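Local coordinates for protein carbohydrate kinase, FGGY (Novosphingobium aromaticivorans, PDB 3H6E) that probably phosphorylates a carbohydrate substrate, as FGGY-type kinases do, although its own sugar is not established, at residues Ile45-Ala50 / Pro92-Glu97; Ala79-Leu84 / Leu127-Gln132. All blocks are in the same frame, centred on the assembly; numbering follows the deposited sequence.

Contact 1: residues Ile45-Ala50 / Pro92-Glu97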
loop_
_atom_site.group_PDB
_atom_site.type_symbol
_atom_site.label_atom_id
_atom_site.label_comp_id
_atom_site.label_asym_id
_atom_site.label_seq_id
_atom_site.Cartn_x
_atom_site.Cartn_y
_atom_site.Cartn_z
ATOM N N ILE A 45 2.808 21.854 13.620
ATOM C CA ILE A 45 2.578 21.154 12.364
ATOM C C ILE A 45 3.589 20.025 12.178
ATOM O O ILE A 45 4.788 20.270 12.046
ATOM C CB ILE A 45 2.696 22.121 11.172
ATOM C CG1 ILE A 45 1.651 23.230 11.280
ATOM C CG2 ILE A 45 2.553 21.375 9.858
ATOM C CD1 ILE A 45 1.512 24.058 10.017
ATOM N N ARG A 46 3.100 18.789 12.169
ATOM C CA ARG A 46 3.966 17.625 11.995
ATOM C C ARG A 46 4.448 17.496 10.552
ATOM O O ARG A 46 3.671 17.643 9.610
ATOM C CB ARG A 46 3.255 16.350 12.453
ATOM C CG ARG A 46 3.422 16.063 13.938
ATOM C CD ARG A 46 2.106 15.666 14.592
ATOM N NE ARG A 46 1.640 14.346 14.180
ATOM C CZ ARG A 46 0.401 13.901 14.377
ATOM N NH1 ARG A 46 -0.497 14.674 14.974
ATOM N NH2 ARG A 46 0.058 12.686 13.975
ATOM N N ARG A 47 5.739 17.222 10.394
ATOM C CA ARG A 47 6.361 17.188 9.077
ATOM C C ARG A 47 7.180 15.923 8.872
ATOM O O ARG A 47 7.697 15.346 9.829
ATOM C CB ARG A 47 7.273 18.405 8.895
ATOM C CG ARG A 47 6.675 19.712 9.391
ATOM C CD ARG A 47 5.620 20.231 8.440
ATOM N NE ARG A 47 6.185 21.131 7.439
ATOM C CZ ARG A 47 5.877 22.420 7.337
ATOM N NH1 ARG A 47 4.997 22.960 8.168
ATOM N NH2 ARG A 47 6.434 23.170 6.399
ATOM N N LEU A 48 7.286 15.493 7.619
ATOM C CA LEU A 48 8.282 14.502 7.241
ATOM C C LEU A 48 9.646 15.165 7.376
ATOM O O LEU A 48 9.842 16.290 6.914
ATOM C CB LEU A 48 8.062 14.039 5.801
ATOM C CG LEU A 48 7.157 12.826 5.566
ATOM C CD1 LEU A 48 6.121 12.679 6.668
ATOM C CD2 LEU A 48 6.497 12.920 4.197
ATOM N N ASP A 49 10.585 14.484 8.022
ATOM C CA ASP A 49 11.891 15.077 8.274
ATOM C C ASP A 49 12.815 14.903 7.078
ATOM O O ASP A 49 13.704 14.054 7.090
ATOM C CB ASP A 49 12.526 14.476 9.527
ATOM C CG ASP A 49 13.651 15.332 10.076
ATOM O OD1 ASP A 49 14.123 16.233 9.347
ATOM O OD2 ASP A 49 14.057 15.104 11.236
ATOM N N ALA A 50 12.601 15.719 6.052
ATOM C CA ALA A 50 13.370 15.632 4.814
ATOM C C ALA A 50 14.849 15.982 4.989
ATOM O O ALA A 50 15.718 15.194 4.618
ATOM C CB ALA A 50 12.736 16.502 3.726
ATOM N N PRO A 92 10.042 21.229 4.748
ATOM C CA PRO A 92 9.704 19.815 4.946
ATOM C C PRO A 92 8.227 19.565 4.644
ATOM O O PRO A 92 7.377 20.350 5.071
ATOM C CB PRO A 92 9.988 19.594 6.436
ATOM C CG PRO A 92 10.962 20.667 6.802
ATOM C CD PRO A 92 10.573 21.851 5.973
ATOM N N PRO A 93 7.927 18.490 3.899
ATOM C CA PRO A 93 6.544 18.131 3.576
ATOM C C PRO A 93 5.743 17.834 4.832
ATOM O O PRO A 93 6.309 17.463 5.860
ATOM C CB PRO A 93 6.697 16.860 2.739
ATOM C CG PRO A 93 8.075 16.935 2.181
ATOM C CD PRO A 93 8.894 17.584 3.258
ATOM N N LEU A 94 4.432 18.007 4.744
ATOM C CA LEU A 94 3.549 17.742 5.867
ATOM C C LEU A 94 3.473 16.248 6.146
ATOM O O LEU A 94 3.515 15.435 5.224
ATOM C CB LEU A 94 2.144 18.277 5.575
ATOM C CG LEU A 94 1.908 19.787 5.587
ATOM C CD1 LEU A 94 2.977 20.526 4.800
ATOM C CD2 LEU A 94 0.518 20.112 5.045
ATOM N N ASP A 95 3.377 15.896 7.424
ATOM C CA ASP A 95 3.063 14.534 7.830
ATOM C C ASP A 95 1.596 14.317 7.489
ATOM O O ASP A 95 0.752 15.117 7.883
ATOM C CB ASP A 95 3.288 14.382 9.337
ATOM C CG ASP A 95 3.171 12.945 9.813
ATOM O OD1 ASP A 95 2.136 12.299 9.543
ATOM O OD2 ASP A 95 4.117 12.463 10.473
ATOM N N TYR A 96 1.277 13.262 6.748
ATOM C CA TYR A 96 -0.112 13.075 6.333
ATOM C C TYR A 96 -1.037 12.813 7.518
ATOM O O TYR A 96 -2.255 12.923 7.402
ATOM C CB TYR A 96 -0.270 12.025 5.219
ATOM C CG TYR A 96 -0.004 10.576 5.592
ATOM C CD1 TYR A 96 -0.768 9.928 6.557
ATOM C CD2 TYR A 96 0.975 9.841 4.932
ATOM C CE1 TYR A 96 -0.535 8.599 6.880
ATOM C CE2 TYR A 96 1.211 8.515 5.245
ATOM C CZ TYR A 96 0.454 7.897 6.219
ATOM O OH TYR A 96 0.692 6.574 6.530
ATOM N N GLU A 97 -0.449 12.490 8.665
ATOM C CA GLU A 97 -1.228 12.302 9.882
ATOM C C GLU A 97 -1.490 13.627 10.592
ATOM O O GLU A 97 -2.264 13.681 11.550
ATOM C CB GLU A 97 -0.550 11.310 10.832
ATOM C CG GLU A 97 -0.430 9.905 10.269
ATOM C CD GLU A 97 -0.448 8.839 11.348
ATOM O OE1 GLU A 97 0.509 8.037 11.411
ATOM O OE2 GLU A 97 -1.423 8.801 12.131
#

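Contact 2: residues Ala79-Leu84 / Leu127-Gln132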
loop_
_atom_site.group_PDB
_atom_site.type_symbol
_atom_site.label_atom_id
_atom_site.label_comp_id
_atom_site.label_asym_id
_atom_site.label_seq_id
_atom_site.Cartn_x
_atom_site.Cartn_y
_atom_site.Cartn_z
ATOM N N ALA A 79 0.750 9.744 0.051
ATOM C CA ALA A 79 0.200 10.870 0.792
ATOM C C ALA A 79 1.312 11.810 1.243
ATOM O O ALA A 79 1.201 12.471 2.273
ATOM C CB ALA A 79 -0.615 10.381 1.976
ATOM N N GLY A 80 2.384 11.860 0.458
ATOM C CA GLY A 80 3.492 12.764 0.708
ATOM C C GLY A 80 3.793 13.608 -0.518
ATOM O O GLY A 80 3.978 13.088 -1.620
ATOM N N ILE A 81 3.832 14.920 -0.330
ATOM C CA ILE A 81 4.066 15.836 -1.437
ATOM C C ILE A 81 5.139 16.854 -1.065
ATOM O O ILE A 81 5.194 17.328 0.067
ATOM C CB ILE A 81 2.770 16.560 -1.847
ATOM C CG1 ILE A 81 2.985 17.356 -3.138
ATOM C CG2 ILE A 81 2.276 17.448 -0.718
ATOM C CD1 ILE A 81 3.227 16.494 -4.350
ATOM N N ALA A 82 6.003 17.174 -2.022
ATOM C CA ALA A 82 7.105 18.089 -1.767
ATOM C C ALA A 82 7.075 19.264 -2.733
ATOM O O ALA A 82 6.685 19.116 -3.894
ATOM C CB ALA A 82 8.435 17.352 -1.856
ATOM N N ALA A 83 7.488 20.430 -2.246
ATOM C CA ALA A 83 7.495 21.645 -3.050
ATOM C C ALA A 83 8.900 22.235 -3.148
ATOM O O ALA A 83 9.613 22.343 -2.150
ATOM C CB ALA A 83 6.525 22.671 -2.474
ATOM N N LEU A 84 9.293 22.607 -4.360
ATOM C CA LEU A 84 10.598 23.210 -4.587
ATOM C C LEU A 84 10.431 24.644 -5.067
ATOM O O LEU A 84 9.839 24.884 -6.118
ATOM C CB LEU A 84 11.387 22.413 -5.628
ATOM C CG LEU A 84 11.423 20.894 -5.477
ATOM C CD1 LEU A 84 12.201 20.270 -6.622
ATOM C CD2 LEU A 84 12.017 20.495 -4.134
ATOM N N LEU A 127 -4.265 12.427 4.236
ATOM C CA LEU A 127 -4.308 11.209 3.423
ATOM C C LEU A 127 -4.595 11.493 1.949
ATOM O O LEU A 127 -4.105 10.789 1.067
ATOM C CB LEU A 127 -5.310 10.203 3.996
ATOM C CG LEU A 127 -4.850 9.503 5.280
ATOM C CD1 LEU A 127 -5.977 8.700 5.902
ATOM C CD2 LEU A 127 -3.636 8.613 5.020
ATOM N N ASN A 128 -5.397 12.519 1.692
ATOM C CA ASN A 128 -5.540 13.064 0.350
ATOM C C ASN A 128 -4.518 14.176 0.160
ATOM O O ASN A 128 -4.505 15.146 0.917
ATOM C CB ASN A 128 -6.947 13.625 0.137
ATOM C CG ASN A 128 -8.013 12.546 0.100
ATOM O OD1 ASN A 128 -7.867 11.537 -0.589
ATOM N ND2 ASN A 128 -9.101 12.764 0.829
ATOM N N ILE A 129 -3.654 14.046 -0.840
ATOM C CA ILE A 129 -2.657 15.085 -1.079
ATOM C C ILE A 129 -3.323 16.434 -1.376
ATOM O O ILE A 129 -2.842 17.485 -0.945
ATOM C CB ILE A 129 -1.671 14.690 -2.191
ATOM C CG1 ILE A 129 -0.627 13.711 -1.638
ATOM C CG2 ILE A 129 -0.987 15.923 -2.757
ATOM C CD1 ILE A 129 0.206 13.010 -2.707
ATOM N N GLY A 130 -4.444 16.393 -2.091
ATOM C CA GLY A 130 -5.209 17.594 -2.386
ATOM C C GLY A 130 -5.519 18.424 -1.151
ATOM O O GLY A 130 -5.408 19.651 -1.173
ATOM N N SER A 131 -5.906 17.757 -0.068
ATOM C CA SER A 131 -6.188 18.441 1.191
ATOM C C SER A 131 -4.985 19.235 1.685
ATOM O O SER A 131 -5.124 20.362 2.155
ATOM C CB SER A 131 -6.623 17.441 2.262
ATOM O OG SER A 131 -7.780 16.735 1.859
ATOM N N GLN A 132 -3.801 18.637 1.587
ATOM C CA GLN A 132 -2.570 19.311 1.982
ATOM C C GLN A 132 -2.342 20.542 1.114
ATOM O O GLN A 132 -2.125 21.637 1.624
ATOM C CB GLN A 132 -1.376 18.368 1.850
ATOM C CG GLN A 132 -1.475 17.100 2.661
ATOM C CD GLN A 132 -0.183 16.320 2.649
ATOM O OE1 GLN A 132 -0.185 15.090 2.641
ATOM N NE2 GLN A 132 0.935 17.035 2.636
#

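Contact 1: residues Ile45-Ala50 / Pro92-Glu97
A single antiparallel beta bridge, with Arg47 and Leu94 as its non-hydrogen-bonded pair, joins short strand 46-47 to the irregular loop that leads toward helix 102-109. Arg47 CA and Leu94 CA are 4.3 Å apart. On one side of the pair Asp95 N donates to Arg46 O across 2.8 Å, almost straight at 170°; on the other Leu48 N donates to Pro93 O, also at 2.8 Å. In both bonds the donor stands above the carbonyl plane. Proline fits at 92 and 93 because the bridge and Arg47 use only their carbonyl oxygens and ask for no N-H, while the rings restrict the loop.

Arg47 makes the third bond. Its CG lies beside the backbone N (chi1 -43°), and bends at chi2 and chi3 fold the chain back so that NE reaches Pro92 O at 2.8 Å, with that oxygen close to the guanidinium plane; NH2 adds a weak bond to the same atom. A buried charged group is thus gripped at its edge, with Leu94 CD1 set over the rim of one face. Leu48 spreads its CD1 against Asp95 CA at 3.8 Å, and Ala50 CB rests on Pro93 CD. Asp95, CG anti to its own N (chi1 -172°), turns OD1 to Glu97 N at 2.7 Å, an Asx turn that uses the anti lone pair. Arg46 lays one guanidinium face over Glu97 O, NH2 lying 3.5 Å from Glu97 CB; the Glu97 carboxylate is near but beyond salt-bridge distance.

Asp95 OD1 also forms a salt bridge with Lys15. Asp49 N-caps helix 50-63, Leu48 and Pro93 both lean on Trp152 of helix 152-159, and Leu94 packs on Leu136 of helix 129-139.

Contact 2: residues Ala79-Leu84 / Leu127-Gln132
Ile129, in the first turn of helix 129-139, carries the largest share of this contact on the helix side. From CB, the CG2 methyl, anti to the backbone N, meets Ile81 CB at 3.9 Å, and the two isoleucines cross obliquely. The other branch starts beside the backbone N (chi1 -78°), and its CG1 lies 3.8 Å from Ala79 CA. An extended second torsion (chi2 167°) then carries CD1 to the Gly80 backbone, 3.9 Å from Gly80 O and almost as near to Gly80 N. Alanine lets the turn before strand 81-85 come close to the helix start. Ala79 itself has a left-handed backbone conformation (phi 59°), and its CB lies 3.6 Å from Leu127 O. One turn further along the helix, Gln132 extends its chain past Ile81, the two side chains sliding by each other in opposite directions. Leu127 O has a weak hydrogen bond to His174, while Gly80 pairs through its backbone with Trp152. At the start of the helix, then, Ile129 fits against the Ala79-Gly80 backbone and against Ile81, another branched side chain, and the two isoleucines make a buried apolar joint between helix and strand.

In the fold
The centres of contacts 1 and 2 lie about 10 Å apart on the same side of the chain's centre. Their segments alternate along the chain, 45-50, 79-84, 92-97 and 127-132, so neither contact closes before the other opens. The loop 92-97 is their common border: Pro93 CB comes within 3.1 Å of Ile81 O, and Tyr96 CD1 lies 3.5 Å from Leu127 CD2. Helix 129-139 begins in contact 2 and also supports Leu94 of contact 1, while strand 81-85 brings in the small sheet with strands 88-89 and 148-151. Loop 92-97, the small sheet and the start of helix 129-139 thus pack together within the amino-terminal half of this FGGY-family protein.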